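Local coordinates for protein ArsC family reductase (Pseudomonas aeruginosa, PDB 1RW1) that is of uncertain function but is probably a glutathione-dependent thiol reductase of the ArsC family, at residues L42-A47 against V93-G98. Numbering follows the deposited sequence. Where two conformers were deposited one is given.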
# COMPACT_ATOMS: atom_id res chain seq x y z
N LEU A 42 2.03 5.46 7.21
CA LEU A 42 3.19 5.32 6.36
C LEU A 42 4.44 4.98 7.15
O LEU A 42 5.27 4.17 6.70
CB LEU A 42 3.41 6.58 5.54
CG LEU A 42 2.29 6.90 4.56
CD1 LEU A 42 2.46 8.29 4.02
CD2 LEU A 42 2.26 5.89 3.42
N ARG A 43 4.62 5.58 8.32
CA ARG A 43 5.76 5.25 9.17
C ARG A 43 5.76 3.80 9.60
O ARG A 43 6.81 3.16 9.62
CB ARG A 43 5.77 6.14 10.41
CG ARG A 43 6.19 7.54 10.14
CD ARG A 43 5.91 8.47 11.30
NE ARG A 43 6.56 9.75 11.04
CZ ARG A 43 6.17 10.92 11.53
NH1 ARG A 43 5.10 10.99 12.31
NH2 ARG A 43 6.84 12.03 11.23
N ARG A 44 4.59 3.29 9.99
CA ARG A 44 4.50 1.90 10.41
C ARG A 44 4.80 0.94 9.25
O ARG A 44 5.52 -0.05 9.42
CB ARG A 44 3.10 1.62 10.95
CG ARG A 44 2.91 1.84 12.41
CD ARG A 44 1.65 1.17 12.89
NE ARG A 44 0.46 1.82 12.35
CZ ARG A 44 -0.35 1.28 11.45
NH1 ARG A 44 -0.12 0.06 10.97
NH2 ARG A 44 -1.38 1.96 11.03
N TRP A 45 4.23 1.22 8.08
CA TRP A 45 4.45 0.32 6.95
C TRP A 45 5.91 0.32 6.53
O TRP A 45 6.50 -0.72 6.24
CB TRP A 45 3.56 0.75 5.79
CG TRP A 45 2.09 0.68 6.06
CD1 TRP A 45 1.45 -0.00 7.05
CD2 TRP A 45 1.08 1.35 5.31
NE1 TRP A 45 0.09 0.19 6.94
CE2 TRP A 45 -0.16 1.01 5.87
CE3 TRP A 45 1.10 2.17 4.17
CZ2 TRP A 45 -1.36 1.50 5.35
CZ3 TRP A 45 -0.08 2.64 3.66
CH2 TRP A 45 -1.30 2.30 4.25
N CYS A 46 6.51 1.51 6.49
CA CYS A 46 7.92 1.58 6.12
C CYS A 46 8.83 0.92 7.16
O CYS A 46 9.83 0.32 6.81
CB CYS A 46 8.36 3.03 5.91
SG CYS A 46 7.72 3.80 4.40
N ALA A 47 8.49 1.03 8.44
CA ALA A 47 9.27 0.38 9.47
C ALA A 47 9.30 -1.13 9.27
O ALA A 47 10.32 -1.78 9.53
CB ALA A 47 8.70 0.72 10.84
N VAL A 93 -2.12 -2.54 0.53
CA VAL A 93 -1.57 -2.89 1.84
C VAL A 93 -2.69 -3.58 2.58
O VAL A 93 -3.84 -3.11 2.57
CB VAL A 93 -1.03 -1.68 2.61
CG1 VAL A 93 -0.52 -2.10 3.98
CG2 VAL A 93 0.06 -0.99 1.83
N LEU A 94 -2.40 -4.71 3.22
CA LEU A 94 -3.39 -5.46 3.98
C LEU A 94 -2.89 -5.60 5.40
O LEU A 94 -1.83 -6.20 5.63
CB LEU A 94 -3.61 -6.83 3.36
CG LEU A 94 -4.55 -7.77 4.14
CD1 LEU A 94 -5.96 -7.21 4.29
CD2 LEU A 94 -4.60 -9.13 3.44
N GLU A 95 -3.63 -5.02 6.34
CA GLU A 95 -3.33 -5.09 7.77
C GLU A 95 -4.01 -6.31 8.37
O GLU A 95 -5.21 -6.46 8.28
CB GLU A 95 -3.70 -3.78 8.44
CG GLU A 95 -2.71 -2.69 8.05
CD GLU A 95 -2.97 -1.39 8.75
OE1 GLU A 95 -4.09 -1.19 9.25
OE2 GLU A 95 -2.04 -0.58 8.81
N LEU A 96 -3.19 -7.16 8.97
CA LEU A 96 -3.61 -8.45 9.50
C LEU A 96 -3.70 -8.47 11.03
O LEU A 96 -4.11 -9.45 11.62
CB LEU A 96 -2.62 -9.53 9.07
CG LEU A 96 -2.52 -9.76 7.56
CD1 LEU A 96 -1.29 -10.57 7.23
CD2 LEU A 96 -3.78 -10.41 7.04
N GLY A 97 -3.29 -7.39 11.67
CA GLY A 97 -3.24 -7.34 13.11
C GLY A 97 -1.83 -7.03 13.58
O GLY A 97 -1.48 -5.89 13.82
N GLY A 98 -0.99 -8.05 13.67
CA GLY A 98 0.38 -7.82 14.08
C GLY A 98 1.32 -7.44 12.94
O GLY A 98 2.48 -7.09 13.18
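Trp-45 and Arg-44, neighbours on helix 39-49, both direct N-H groups at one carboxylate oxygen, OE2 of Glu-95 on strand 93-95. The indole NE1 gives the straighter bond, 2.9 Å to Glu-95 OE2 with an N-H...O angle of 168°; the oxygen lies close to the ring plane, and NE1 meets it on the anti side of the carboxylate, somewhat out of the carboxylate plane. Arg-44 NH1 bonds to Glu-95 OE2 at 3.0 Å and forms the salt bridge, nearly within the guanidinium plane but well above that of the carboxylate. The two donors reach OE2 from opposite faces of the carboxylate, which stands at 78° to the indole and obliquely to the guanidinium. Arg-44 NH2 adds a weak bond to the same oxygen. A bend at chi3 turns the guanidinium out of the line of its aliphatic chain, and Arg-44 NE makes a salt bridge to Glu-40 OE2, one helical turn earlier. The Glu-95 chain runs extended beyond CG, carrying the carboxylate to the indole edge; in this conformer, one of two deposited, OE1 is hydrogen-bonded to Tyr-5 OH. Alongside this polar group, Val-93 presses CG1 over one face of the indole in a CH-pi contact, 3.7 Å from Trp-45 CE2, while CG2 approaches CE3 and CZ3 of the six-membered ring. Tyr-5, edge-to-face with Trp-45, joins the neighbouring antiparallel strand 2-6 to the cluster. The axes of 42-47 and 93-95 run at 94° to each other and come within 11.4 Å; the contact joins the helical part inserted between strands 27-31 and 93-95 to the mixed four-stranded sheet of the thioredoxin fold.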